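Local coordinates for lipoprotein (Clostridioides difficile, PDB 7RAG) that binds the CwlD amidase and allosterically activates it during spore formation, as the GerS lipoprotein of the LolA family, at residues 24-30 against 42-48; 100-104 against 166-171; 121-127 against 139-145; 51-56 against 68-72. All blocks are in the same frame, centred on the assembly; numbering follows the deposited sequence.

Contact 1 of 4, residues 24-30 against 42-48; sequences YYSCKAE and YVLIHTY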
loop_
_atom_site.group_PDB
_atom_site.type_symbol
_atom_site.label_atom_id
_atom_site.label_comp_id
_atom_site.label_asym_id
_atom_site.label_seq_id
_atom_site.Cartn_x
_atom_site.Cartn_y
_atom_site.Cartn_z
ATOM N N TYR A 24 4.009 -5.743 20.215
ATOM C CA TYR A 24 3.531 -6.886 19.463
ATOM C C TYR A 24 2.537 -7.639 20.338
ATOM O O TYR A 24 2.733 -7.760 21.546
ATOM C CB TYR A 24 4.688 -7.801 19.064
ATOM C CG TYR A 24 4.238 -9.134 18.526
ATOM C CD1 TYR A 24 4.050 -9.320 17.162
ATOM C CD2 TYR A 24 3.976 -10.206 19.381
ATOM C CE1 TYR A 24 3.633 -10.535 16.657
ATOM C CE2 TYR A 24 3.548 -11.422 18.891
ATOM C CZ TYR A 24 3.382 -11.582 17.526
ATOM O OH TYR A 24 2.971 -12.797 17.024
ATOM N N TYR A 25 1.467 -8.132 19.733
ATOM C CA TYR A 25 0.649 -9.106 20.434
ATOM C C TYR A 25 0.021 -10.029 19.415
ATOM O O TYR A 25 -0.055 -9.724 18.226
ATOM C CB TYR A 25 -0.400 -8.460 21.366
ATOM C CG TYR A 25 -1.706 -7.977 20.769
ATOM C CD1 TYR A 25 -2.022 -6.623 20.746
ATOM C CD2 TYR A 25 -2.659 -8.869 20.296
ATOM C CE1 TYR A 25 -3.214 -6.165 20.228
ATOM C CE2 TYR A 25 -3.849 -8.419 19.772
ATOM C CZ TYR A 25 -4.116 -7.063 19.744
ATOM O OH TYR A 25 -5.302 -6.621 19.227
ATOM N N SER A 26 -0.402 -11.184 19.896
ATOM C CA SER A 26 -1.006 -12.157 19.010
ATOM C C SER A 26 -1.944 -13.011 19.829
ATOM O O SER A 26 -1.623 -13.391 20.957
ATOM C CB SER A 26 0.042 -13.038 18.334
ATOM O OG SER A 26 -0.473 -13.569 17.126
ATOM N N CYS A 27 -3.092 -13.327 19.252
ATOM C CA CYS A 27 -4.045 -14.150 19.973
ATOM C C CYS A 27 -4.984 -14.806 18.987
ATOM O O CYS A 27 -5.048 -14.444 17.810
ATOM C CB CYS A 27 -4.834 -13.345 21.007
ATOM S SG CYS A 27 -5.969 -12.136 20.318
ATOM N N LYS A 28 -5.683 -15.813 19.494
ATOM C CA LYS A 28 -6.790 -16.456 18.812
ATOM C C LYS A 28 -8.078 -15.810 19.323
ATOM O O LYS A 28 -8.244 -15.620 20.533
ATOM C CB LYS A 28 -6.758 -17.962 19.092
ATOM C CG LYS A 28 -7.360 -18.854 18.029
ATOM C CD LYS A 28 -7.243 -20.332 18.428
ATOM C CE LYS A 28 -8.483 -20.825 19.165
ATOM N NZ LYS A 28 -8.485 -22.310 19.282
ATOM N N ALA A 29 -8.962 -15.429 18.409
ATOM C CA ALA A 29 -10.229 -14.792 18.749
ATOM C C ALA A 29 -11.367 -15.692 18.287
ATOM O O ALA A 29 -11.523 -15.934 17.083
ATOM C CB ALA A 29 -10.347 -13.401 18.110
ATOM N N GLU A 30 -12.143 -16.195 19.244
ATOM C CA GLU A 30 -13.368 -16.924 18.947
ATOM C C GLU A 30 -14.526 -15.942 18.999
ATOM O O GLU A 30 -14.826 -15.401 20.066
ATOM C CB GLU A 30 -13.577 -18.053 19.952
ATOM C CG GLU A 30 -12.392 -18.966 20.048
ATOM C CD GLU A 30 -12.581 -20.083 21.043
ATOM O OE1 GLU A 30 -13.613 -20.088 21.770
ATOM O OE2 GLU A 30 -11.686 -20.957 21.087
ATOM N N TYR A 42 -16.899 -17.844 14.446
ATOM C CA TYR A 42 -15.727 -17.660 13.621
ATOM C C TYR A 42 -14.507 -17.793 14.510
ATOM O O TYR A 42 -14.584 -17.519 15.708
ATOM C CB TYR A 42 -15.732 -16.293 12.949
ATOM C CG TYR A 42 -16.987 -16.021 12.186
ATOM C CD1 TYR A 42 -17.072 -16.318 10.834
ATOM C CD2 TYR A 42 -18.085 -15.448 12.812
ATOM C CE1 TYR A 42 -18.222 -16.067 10.126
ATOM C CE2 TYR A 42 -19.231 -15.186 12.115
ATOM C CZ TYR A 42 -19.299 -15.504 10.770
ATOM O OH TYR A 42 -20.461 -15.244 10.077
ATOM N N VAL A 43 -13.385 -18.216 13.936
ATOM C CA VAL A 43 -12.115 -18.127 14.640
ATOM C C VAL A 43 -11.138 -17.354 13.773
ATOM O O VAL A 43 -10.934 -17.675 12.597
ATOM C CB VAL A 43 -11.546 -19.502 15.030
ATOM C CG1 VAL A 43 -10.199 -19.352 15.668
ATOM C CG2 VAL A 43 -12.475 -20.182 16.012
ATOM N N LEU A 44 -10.563 -16.315 14.350
ATOM C CA LEU A 44 -9.575 -15.486 13.691
ATOM C C LEU A 44 -8.300 -15.555 14.502
ATOM O O LEU A 44 -8.327 -15.869 15.695
ATOM C CB LEU A 44 -10.039 -14.017 13.585
ATOM C CG LEU A 44 -11.299 -13.784 12.741
ATOM C CD1 LEU A 44 -12.577 -13.959 13.568
ATOM C CD2 LEU A 44 -11.272 -12.438 12.061
ATOM N N ILE A 45 -7.182 -15.266 13.847
ATOM C CA ILE A 45 -5.961 -14.898 14.550
ATOM C C ILE A 45 -5.774 -13.394 14.405
ATOM O O ILE A 45 -5.904 -12.847 13.302
ATOM C CB ILE A 45 -4.754 -15.689 14.030
ATOM C CG1 ILE A 45 -5.022 -17.177 14.277
ATOM C CG2 ILE A 45 -3.485 -15.240 14.749
ATOM C CD1 ILE A 45 -4.179 -18.090 13.479
ATOM N N HIS A 46 -5.572 -12.722 15.537
ATOM C CA HIS A 46 -5.263 -11.304 15.596
ATOM C C HIS A 46 -3.784 -11.148 15.831
ATOM O O HIS A 46 -3.253 -11.690 16.810
ATOM C CB HIS A 46 -5.972 -10.608 16.748
ATOM C CG HIS A 46 -7.438 -10.482 16.562
ATOM N ND1 HIS A 46 -8.234 -9.780 17.438
ATOM C CD2 HIS A 46 -8.256 -10.968 15.604
ATOM C CE1 HIS A 46 -9.485 -9.843 17.028
ATOM N NE2 HIS A 46 -9.522 -10.551 15.914
ATOM N N THR A 47 -3.136 -10.374 14.968
ATOM C CA THR A 47 -1.744 -10.008 15.142
ATOM C C THR A 47 -1.598 -8.495 15.148
ATOM O O THR A 47 -2.186 -7.791 14.322
ATOM C CB THR A 47 -0.902 -10.639 14.052
ATOM O OG1 THR A 47 -0.950 -12.059 14.213
ATOM C CG2 THR A 47 0.538 -10.189 14.156
ATOM N N TYR A 48 -0.821 -7.995 16.095
ATOM C CA TYR A 48 -0.498 -6.582 16.185
ATOM C C TYR A 48 1.013 -6.419 16.240
ATOM O O TYR A 48 1.676 -7.060 17.061
ATOM C CB TYR A 48 -1.136 -5.973 17.423
ATOM C CG TYR A 48 -0.638 -4.602 17.810
ATOM C CD1 TYR A 48 -1.087 -3.471 17.144
ATOM C CD2 TYR A 48 0.232 -4.427 18.881
ATOM C CE1 TYR A 48 -0.684 -2.207 17.515
ATOM C CE2 TYR A 48 0.654 -3.149 19.262
ATOM C CZ TYR A 48 0.187 -2.042 18.569
ATOM O OH TYR A 48 0.580 -0.768 18.911
#
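Tyr48 lays its CB against one face of the Tyr25 ring, 3.7 Å from the ring centroid and 22° off the normal, a CH-pi contact displaced toward the rim. The Tyr25 and Tyr48 rings themselves are near parallel but slid apart, and barely overlap. Further along this face, Ala29 CB sits over one face of the His46 imidazole, 3.9 Å from its centroid, while Cys27 SG reaches His46 CB at 3.9 Å. With chi1 at 82°, the Tyr25 ring is folded back over the backbone and lies across the neighbouring strand. The opposite face is mixed: Ser26 OG and Thr47 OG1 share a weak hydrogen bond of 3.3 Å, while the aliphatic part of Lys28 lies on Val43 CG1. Between the two faces, pairs of backbone hydrogen bonds link Tyr25 with Tyr48, Cys27 with His46 and Ala29 with Leu44; Ala29 N to Leu44 O is almost straight at 179°. In a second subunit, Phe171 and Tyr54 meet the Tyr25 ring, and that chain continues the sheet from this antiparallel beta hairpin.

Contact 2 of 4, residues 100-104 against 166-171; sequences FVGDF and VKYKDF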
loop_
_atom_site.group_PDB
_atom_site.type_symbol
_atom_site.label_atom_id
_atom_site.label_comp_id
_atom_site.label_asym_id
_atom_site.label_seq_id
_atom_site.Cartn_x
_atom_site.Cartn_y
_atom_site.Cartn_z
ATOM N N PHE A 100 17.443 4.795 4.891
ATOM C CA PHE A 100 17.813 5.920 4.057
ATOM C C PHE A 100 18.980 6.589 4.754
ATOM O O PHE A 100 19.247 6.337 5.931
ATOM C CB PHE A 100 16.652 6.909 3.841
ATOM C CG PHE A 100 16.002 7.382 5.126
ATOM C CD1 PHE A 100 16.433 8.532 5.754
ATOM C CD2 PHE A 100 14.981 6.646 5.716
ATOM C CE1 PHE A 100 15.851 8.947 6.937
ATOM C CE2 PHE A 100 14.406 7.051 6.897
ATOM C CZ PHE A 100 14.838 8.207 7.513
ATOM N N VAL A 101 19.687 7.434 4.013
ATOM C CA VAL A 101 20.759 8.203 4.622
ATOM C C VAL A 101 20.121 9.322 5.442
ATOM O O VAL A 101 19.269 10.069 4.948
ATOM C CB VAL A 101 21.736 8.710 3.551
ATOM C CG1 VAL A 101 20.998 8.992 2.273
ATOM C CG2 VAL A 101 22.506 9.926 4.028
ATOM N N GLY A 102 20.478 9.399 6.725
ATOM C CA GLY A 102 19.758 10.193 7.703
ATOM C C GLY A 102 18.954 9.371 8.694
ATOM O O GLY A 102 18.550 9.896 9.741
ATOM N N ASP A 103 18.709 8.095 8.394
ATOM C CA ASP A 103 18.010 7.206 9.315
ATOM C C ASP A 103 18.964 6.779 10.419
ATOM O O ASP A 103 19.959 6.110 10.157
ATOM C CB ASP A 103 17.472 5.994 8.558
ATOM C CG ASP A 103 16.803 4.981 9.458
ATOM O OD1 ASP A 103 16.478 5.306 10.625
ATOM O OD2 ASP A 103 16.610 3.829 8.983
ATOM N N PHE A 104 18.661 7.155 11.648
ATOM C CA PHE A 104 19.543 6.882 12.773
ATOM C C PHE A 104 18.916 6.034 13.863
ATOM O O PHE A 104 19.650 5.304 14.532
ATOM C CB PHE A 104 20.041 8.188 13.409
ATOM C CG PHE A 104 18.944 9.070 13.894
ATOM C CD1 PHE A 104 18.536 9.020 15.216
ATOM C CD2 PHE A 104 18.308 9.939 13.024
ATOM C CE1 PHE A 104 17.525 9.821 15.674
ATOM C CE2 PHE A 104 17.283 10.758 13.473
ATOM C CZ PHE A 104 16.888 10.693 14.806
ATOM N N VAL A 166 24.730 14.866 6.330
ATOM C CA VAL A 166 23.409 15.279 6.751
ATOM C C VAL A 166 23.568 16.177 7.964
ATOM O O VAL A 166 24.122 15.756 8.984
ATOM C CB VAL A 166 22.523 14.069 7.085
ATOM C CG1 VAL A 166 21.175 14.539 7.603
ATOM C CG2 VAL A 166 22.375 13.161 5.879
ATOM N N LYS A 167 23.063 17.398 7.872
ATOM C CA LYS A 167 22.957 18.296 9.019
ATOM C C LYS A 167 21.491 18.393 9.412
ATOM O O LYS A 167 20.645 18.776 8.590
ATOM C CB LYS A 167 23.537 19.677 8.703
ATOM C CG LYS A 167 25.081 19.733 8.762
ATOM C CD LYS A 167 25.648 20.868 7.930
ATOM C CE LYS A 167 27.159 21.063 8.177
ATOM N NZ LYS A 167 27.492 22.395 8.845
ATOM N N TYR A 168 21.195 18.028 10.658
ATOM C CA TYR A 168 19.828 18.015 11.175
ATOM C C TYR A 168 19.473 19.376 11.777
ATOM O O TYR A 168 20.123 19.823 12.723
ATOM C CB TYR A 168 19.674 16.915 12.226
ATOM C CG TYR A 168 19.915 15.510 11.722
ATOM C CD1 TYR A 168 18.859 14.710 11.280
ATOM C CD2 TYR A 168 21.200 14.972 11.707
ATOM C CE1 TYR A 168 19.087 13.417 10.822
ATOM C CE2 TYR A 168 21.441 13.681 11.266
ATOM C CZ TYR A 168 20.383 12.910 10.823
ATOM O OH TYR A 168 20.642 11.637 10.378
ATOM N N LYS A 169 18.430 20.012 11.247
ATOM C CA LYS A 169 17.929 21.296 11.727
ATOM C C LYS A 169 16.476 21.151 12.181
ATOM O O LYS A 169 15.708 20.384 11.593
ATOM C CB LYS A 169 18.024 22.384 10.619
ATOM C CG LYS A 169 19.433 22.598 10.025
ATOM C CD LYS A 169 20.285 23.547 10.869
ATOM C CE LYS A 169 21.767 23.364 10.607
ATOM N NZ LYS A 169 22.257 22.075 11.194
ATOM N N ASP A 170 16.101 21.893 13.229
ATOM C CA ASP A 170 14.712 21.997 13.692
ATOM C C ASP A 170 14.176 20.663 14.205
ATOM O O ASP A 170 13.025 20.310 13.929
ATOM C CB ASP A 170 13.775 22.530 12.602
ATOM C CG ASP A 170 14.213 23.863 12.028
ATOM O OD1 ASP A 170 14.847 24.658 12.759
ATOM O OD2 ASP A 170 13.908 24.118 10.834
ATOM N N PHE A 171 14.993 19.929 14.967
ATOM C CA PHE A 171 14.626 18.584 15.404
ATOM C C PHE A 171 13.617 18.641 16.545
ATOM O O PHE A 171 13.914 19.174 17.617
ATOM C CB PHE A 171 15.853 17.799 15.851
ATOM C CG PHE A 171 15.593 16.335 15.991
ATOM C CD1 PHE A 171 15.766 15.479 14.909
ATOM C CD2 PHE A 171 15.135 15.808 17.189
ATOM C CE1 PHE A 171 15.513 14.127 15.029
ATOM C CE2 PHE A 171 14.878 14.452 17.315
ATOM C CZ PHE A 171 15.068 13.612 16.233
#
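Tyr168 points its phenol at the type II turn from Phe100 to Asp103, and its OH donates a 2.8 Å hydrogen bond to Gly102 O, which lies at the ring edge, near the ring plane. The hydroxyl comes in from the side of the carbonyl, at a C=O...O angle of 102°. Phe104 and Tyr168 run past one another head to tail, neither stacked nor edge-to-face, their planes 83° apart, with Phe104 CE2 4.2 Å from Tyr168 CE1. Phe171 meets Phe104 rim to rim, Phe104 CZ lying 3.7 Å from Phe171 CE1. A chi1 of 58° sets Phe104 CG between its backbone N and carbonyl carbon, and the ring runs from there toward Tyr168 and Phe171. The three form an aromatic cluster, which Tyr25 of a second subunit joins through Phe104 and Phe171. At the other end, Val101 CG2 touches Val166 CG2 at 3.7 Å. One directed bond in this largely apolar setting thus gives a buried phenol a carbonyl partner and ties loop to strand.

Contact 3 of 4, residues 121-127 against 139-145; sequences GHLVLET and QVLYVNA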
loop_
_atom_site.group_PDB
_atom_site.type_symbol
_atom_site.label_atom_id
_atom_site.label_comp_id
_atom_site.label_asym_id
_atom_site.label_seq_id
_atom_site.Cartn_x
_atom_site.Cartn_y
_atom_site.Cartn_z
ATOM N N GLY A 121 31.446 18.588 23.214
ATOM C CA GLY A 121 30.004 18.683 23.362
ATOM C C GLY A 121 29.186 17.762 22.478
ATOM O O GLY A 121 27.974 17.960 22.346
ATOM N N HIS A 122 29.805 16.748 21.879
ATOM C CA HIS A 122 29.092 15.809 21.026
ATOM C C HIS A 122 29.393 14.373 21.410
ATOM O O HIS A 122 30.535 14.019 21.716
ATOM C CB HIS A 122 29.443 16.004 19.560
ATOM C CG HIS A 122 28.924 17.279 18.990
ATOM N ND1 HIS A 122 29.659 18.445 18.987
ATOM C CD2 HIS A 122 27.734 17.578 18.419
ATOM C CE1 HIS A 122 28.949 19.406 18.426
ATOM N NE2 HIS A 122 27.777 18.908 18.075
ATOM N N LEU A 123 28.346 13.558 21.384
ATOM C CA LEU A 123 28.459 12.109 21.403
ATOM C C LEU A 123 28.681 11.671 19.959
ATOM O O LEU A 123 27.826 11.901 19.105
ATOM C CB LEU A 123 27.188 11.513 22.012
ATOM C CG LEU A 123 26.802 10.026 22.095
ATOM C CD1 LEU A 123 27.319 9.363 23.330
ATOM C CD2 LEU A 123 25.278 9.855 22.034
ATOM N N VAL A 124 29.849 11.106 19.667
ATOM C CA VAL A 124 30.205 10.648 18.327
ATOM C C VAL A 124 30.049 9.138 18.293
ATOM O O VAL A 124 30.648 8.428 19.114
ATOM C CB VAL A 124 31.638 11.054 17.949
ATOM C CG1 VAL A 124 31.897 10.768 16.480
ATOM C CG2 VAL A 124 31.874 12.514 18.252
ATOM N N LEU A 125 29.246 8.647 17.345
ATOM C CA LEU A 125 28.940 7.229 17.205
ATOM C C LEU A 125 29.356 6.781 15.815
ATOM O O LEU A 125 28.883 7.338 14.821
ATOM C CB LEU A 125 27.452 6.976 17.409
ATOM C CG LEU A 125 26.830 7.616 18.641
ATOM C CD1 LEU A 125 25.371 7.202 18.740
ATOM C CD2 LEU A 125 27.589 7.205 19.884
ATOM N N GLU A 126 30.227 5.776 15.740
ATOM C CA GLU A 126 30.771 5.299 14.474
ATOM C C GLU A 126 30.463 3.824 14.287
ATOM O O GLU A 126 30.761 3.012 15.162
ATOM C CB GLU A 126 32.282 5.483 14.406
ATOM C CG GLU A 126 32.800 6.775 14.957
ATOM C CD GLU A 126 34.298 6.844 14.812
ATOM O OE1 GLU A 126 34.872 5.854 14.289
ATOM O OE2 GLU A 126 34.891 7.874 15.211
ATOM N N THR A 127 29.910 3.472 13.136
ATOM C CA THR A 127 29.712 2.076 12.789
ATOM C C THR A 127 30.242 1.866 11.380
ATOM O O THR A 127 30.329 2.814 10.603
ATOM C CB THR A 127 28.218 1.662 12.899
ATOM O OG1 THR A 127 27.432 2.397 11.959
ATOM C CG2 THR A 127 27.668 1.939 14.303
ATOM N N GLN A 139 29.632 4.950 8.897
ATOM C CA GLN A 139 28.543 5.865 9.210
ATOM C C GLN A 139 28.850 6.523 10.553
ATOM O O GLN A 139 29.007 5.827 11.564
ATOM C CB GLN A 139 27.224 5.096 9.256
ATOM C CG GLN A 139 25.985 5.907 8.956
ATOM C CD GLN A 139 24.722 5.127 9.271
ATOM O OE1 GLN A 139 24.785 4.031 9.828
ATOM N NE2 GLN A 139 23.570 5.682 8.909
ATOM N N VAL A 140 28.962 7.852 10.564
ATOM C CA VAL A 140 29.289 8.593 11.778
ATOM C C VAL A 140 28.167 9.568 12.097
ATOM O O VAL A 140 27.824 10.420 11.270
ATOM C CB VAL A 140 30.626 9.343 11.661
ATOM C CG1 VAL A 140 30.987 9.947 13.017
ATOM C CG2 VAL A 140 31.705 8.405 11.187
ATOM N N LEU A 141 27.642 9.473 13.316
ATOM C CA LEU A 141 26.570 10.330 13.799
ATOM C C LEU A 141 27.082 11.197 14.938
ATOM O O LEU A 141 27.675 10.688 15.894
ATOM C CB LEU A 141 25.384 9.500 14.274
ATOM C CG LEU A 141 24.168 10.264 14.794
ATOM C CD1 LEU A 141 23.360 10.931 13.687
ATOM C CD2 LEU A 141 23.303 9.317 15.621
ATOM N N TYR A 142 26.848 12.501 14.832
ATOM C CA TYR A 142 27.146 13.455 15.893
ATOM C C TYR A 142 25.848 13.788 16.603
ATOM O O TYR A 142 24.900 14.272 15.973
ATOM C CB TYR A 142 27.788 14.725 15.333
ATOM C CG TYR A 142 29.103 14.449 14.655
ATOM C CD1 TYR A 142 30.310 14.639 15.324
ATOM C CD2 TYR A 142 29.143 13.962 13.348
ATOM C CE1 TYR A 142 31.507 14.367 14.711
ATOM C CE2 TYR A 142 30.342 13.691 12.732
ATOM C CZ TYR A 142 31.517 13.894 13.416
ATOM O OH TYR A 142 32.711 13.611 12.793
ATOM N N VAL A 143 25.805 13.535 17.906
ATOM C CA VAL A 143 24.646 13.811 18.742
ATOM C C VAL A 143 25.004 14.943 19.698
ATOM O O VAL A 143 26.105 14.969 20.259
ATOM C CB VAL A 143 24.204 12.551 19.515
ATOM C CG1 VAL A 143 22.919 12.824 20.289
ATOM C CG2 VAL A 143 24.028 11.382 18.566
ATOM N N ASN A 144 24.088 15.883 19.872
ATOM C CA ASN A 144 24.295 16.938 20.849
ATOM C C ASN A 144 24.262 16.330 22.245
ATOM O O ASN A 144 23.274 15.704 22.630
ATOM C CB ASN A 144 23.226 18.012 20.685
ATOM C CG ASN A 144 23.415 19.164 21.626
ATOM O OD1 ASN A 144 23.227 19.043 22.831
ATOM N ND2 ASN A 144 23.770 20.300 21.078
ATOM N N ALA A 145 25.333 16.512 23.009
ATOM C CA ALA A 145 25.438 15.805 24.275
ATOM C C ALA A 145 24.451 16.304 25.307
ATOM O O ALA A 145 24.235 15.613 26.305
ATOM C CB ALA A 145 26.853 15.914 24.834
#
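Val124 and Val140 share a chi1 near 180°, which turns each CG1 beside its own carbonyl carbon and brings the two methyls together, Val124 CG1 to Val140 CG1 at 3.7 Å. Tyr142 instead has CG beside the backbone N (chi1 -62°), and its ring lies alongside Val124, with CD1 3.9 Å from Val124 CG2. These residues line one face of an antiparallel beta hairpin in the second five-stranded sheet. On the other face Leu123 and Val143 run side by side, Leu123 CD2 meeting Val143 CB at 3.8 Å, and Leu125 continues the apolar row with Leu141. Phe15 of a second subunit packs on Leu141 and Val143, covering part of this row. Paired backbone bonds join Leu123 to Val143, Leu125 to Leu141 and Thr127 to Gln139. The side chains of His122 and Asn144, the last bridged pair, diverge, yet Glu151 on the next strand accepts a hydrogen bond from each, through separate carboxylate oxygens. At the open end of the hairpin, Ala145 N hydrogen-bonds Gly121 O at 3.1 Å, the donor standing 37° out of the carbonyl plane.

Contact 4 of 4, residues 51-56 against 68-72; sequences TDNYKL and SIEYQ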
loop_
_atom_site.group_PDB
_atom_site.type_symbol
_atom_site.label_atom_id
_atom_site.label_comp_id
_atom_site.label_asym_id
_atom_site.label_seq_id
_atom_site.Cartn_x
_atom_site.Cartn_y
_atom_site.Cartn_z
ATOM N N THR A 51 4.798 -0.466 14.101
ATOM C CA THR A 51 5.753 -0.418 13.001
ATOM C C THR A 51 6.192 1.016 12.740
ATOM O O THR A 51 5.488 1.973 13.083
ATOM C CB THR A 51 5.187 -1.022 11.695
ATOM O OG1 THR A 51 4.285 -0.098 11.083
ATOM C CG2 THR A 51 4.442 -2.310 11.971
ATOM N N ASP A 52 7.374 1.148 12.143
ATOM C CA ASP A 52 7.942 2.451 11.830
ATOM C C ASP A 52 7.407 2.974 10.503
ATOM O O ASP A 52 7.181 2.212 9.562
ATOM C CB ASP A 52 9.465 2.367 11.782
ATOM C CG ASP A 52 10.065 1.978 13.113
ATOM O OD1 ASP A 52 11.277 1.706 13.150
ATOM O OD2 ASP A 52 9.334 1.928 14.125
ATOM N N ASN A 53 7.171 4.276 10.440
ATOM C CA ASN A 53 6.792 4.935 9.195
ATOM C C ASN A 53 7.655 6.177 9.031
ATOM O O ASN A 53 7.626 7.075 9.879
ATOM C CB ASN A 53 5.301 5.294 9.171
ATOM C CG ASN A 53 4.916 6.148 7.961
ATOM O OD1 ASN A 53 5.128 7.365 7.945
ATOM N ND2 ASN A 53 4.337 5.516 6.954
ATOM N N TYR A 54 8.421 6.213 7.945
ATOM C CA TYR A 54 9.312 7.316 7.621
ATOM C C TYR A 54 8.822 7.992 6.343
ATOM O O TYR A 54 8.435 7.319 5.389
ATOM C CB TYR A 54 10.732 6.818 7.430
ATOM C CG TYR A 54 11.475 6.445 8.692
ATOM C CD1 TYR A 54 12.075 7.421 9.474
ATOM C CD2 TYR A 54 11.621 5.118 9.082
ATOM C CE1 TYR A 54 12.788 7.090 10.615
ATOM C CE2 TYR A 54 12.323 4.780 10.230
ATOM C CZ TYR A 54 12.912 5.770 10.989
ATOM O OH TYR A 54 13.620 5.464 12.130
ATOM N N LYS A 55 8.793 9.318 6.328
ATOM C CA LYS A 55 8.547 10.056 5.096
ATOM C C LYS A 55 9.679 11.050 4.890
ATOM O O LYS A 55 10.009 11.804 5.807
ATOM C CB LYS A 55 7.207 10.771 5.139
ATOM C CG LYS A 55 6.865 11.528 3.883
ATOM C CD LYS A 55 5.363 11.692 3.769
ATOM C CE LYS A 55 4.994 12.798 2.785
ATOM N NZ LYS A 55 4.034 12.291 1.754
ATOM N N LEU A 56 10.305 11.013 3.713
ATOM C CA LEU A 56 11.290 12.008 3.307
ATOM C C LEU A 56 10.701 12.779 2.138
ATOM O O LEU A 56 10.417 12.185 1.090
ATOM C CB LEU A 56 12.622 11.382 2.887
ATOM C CG LEU A 56 13.055 10.039 3.470
ATOM C CD1 LEU A 56 14.491 9.764 3.039
ATOM C CD2 LEU A 56 12.944 10.014 4.996
ATOM N N SER A 68 8.656 12.820 -2.934
ATOM C CA SER A 68 8.789 12.195 -1.626
ATOM C C SER A 68 9.002 10.693 -1.762
ATOM O O SER A 68 8.704 10.081 -2.792
ATOM C CB SER A 68 7.571 12.489 -0.730
ATOM O OG SER A 68 6.356 11.978 -1.271
ATOM N N ILE A 69 9.559 10.123 -0.700
ATOM C CA ILE A 69 9.684 8.686 -0.532
ATOM C C ILE A 69 9.160 8.338 0.849
ATOM O O ILE A 69 9.563 8.949 1.844
ATOM C CB ILE A 69 11.138 8.214 -0.686
ATOM C CG1 ILE A 69 11.606 8.407 -2.122
ATOM C CG2 ILE A 69 11.249 6.770 -0.290
ATOM C CD1 ILE A 69 13.110 8.219 -2.309
ATOM N N GLU A 70 8.277 7.358 0.913
ATOM C CA GLU A 70 7.628 6.940 2.144
ATOM C C GLU A 70 7.932 5.468 2.399
ATOM O O GLU A 70 7.728 4.634 1.515
ATOM C CB GLU A 70 6.136 7.187 2.016
ATOM C CG GLU A 70 5.404 7.310 3.304
ATOM C CD GLU A 70 3.964 7.752 3.077
ATOM O OE1 GLU A 70 3.752 8.688 2.254
ATOM O OE2 GLU A 70 3.053 7.149 3.703
ATOM N N TYR A 71 8.454 5.159 3.588
ATOM C CA TYR A 71 8.769 3.800 4.016
ATOM C C TYR A 71 7.751 3.375 5.069
ATOM O O TYR A 71 7.707 3.964 6.158
ATOM C CB TYR A 71 10.176 3.723 4.605
ATOM C CG TYR A 71 11.301 4.106 3.661
ATOM C CD1 TYR A 71 11.981 3.134 2.925
ATOM C CD2 TYR A 71 11.696 5.439 3.512
ATOM C CE1 TYR A 71 13.014 3.480 2.070
ATOM C CE2 TYR A 71 12.728 5.784 2.669
ATOM C CZ TYR A 71 13.381 4.803 1.951
ATOM O OH TYR A 71 14.395 5.148 1.105
ATOM N N GLN A 72 6.952 2.345 4.764
ATOM C CA GLN A 72 5.844 1.955 5.632
ATOM C C GLN A 72 6.058 0.593 6.278
ATOM O O GLN A 72 5.996 0.446 7.500
ATOM C CB GLN A 72 4.527 1.935 4.839
ATOM C CG GLN A 72 4.288 3.146 3.963
ATOM C CD GLN A 72 2.983 3.849 4.304
ATOM O OE1 GLN A 72 2.299 3.477 5.259
ATOM N NE2 GLN A 72 2.634 4.874 3.525
#
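Tyr71 N donates a 2.8 Å hydrogen bond to Tyr54 O, and the reciprocal bond from Tyr54 N to Tyr71 O closes the ring between the two residues. Both donors lie in the plane of the carbonyl they meet. Two residues on, Leu56 and Ile69 repeat the exchange, with Leu56 N to Ile69 O almost straight at 175°. The side chains of these pairs share one face: Tyr54 CB faces Tyr71 CB, and Leu56 CG comes to the edge of the Tyr71 ring, 4.3 Å from its CE2. Phe100 from the loop after strand 85-90 meets the Tyr54 ring edge-to-face and packs on Leu56. The pairing is that of an antiparallel beta hairpin within the first five-stranded sheet, joining the far half of the long strand 40-58 to the short strand 68-71. On the opposite face of the sheet, Lys55 and Glu70 converge in a long salt bridge, Lys55 NZ to Glu70 OE1 3.6 Å, whose detail is tentative because the placing of the Glu70 carboxylate is doubtful. Lys79 on the next strand may add a long, weak ion pair to the same carboxylate. Lys55 NZ also lies 3.8 Å from Ser68 OG. One residue before Tyr54, the side chains of Asn53 and Gln72 lie side by side, pointing the same way.

In the fold
After the N-terminal helix 8-21, contact 1 closes the first hairpin, between strands 24-33 and 40-58. The same long strand carries on into contact 4, where its second half pairs with strand 68-71; the two contacts lie in one sheet with centres about 27 Å apart. Contact 2 opens later, in the loop after strand 85-90, and closes on the last strand, 162-173. Nested inside that span, contact 3 is the hairpin 122-128/138-144, and Leu141 packs on both Phe104 and Tyr168. Contact 2 also meets contact 4, through Phe100 on Tyr71 and a probable hydrogen bond between Tyr54 OH and Asp103 OD1, so the loop bridges the two sheets. All four contacts touch the second subunit.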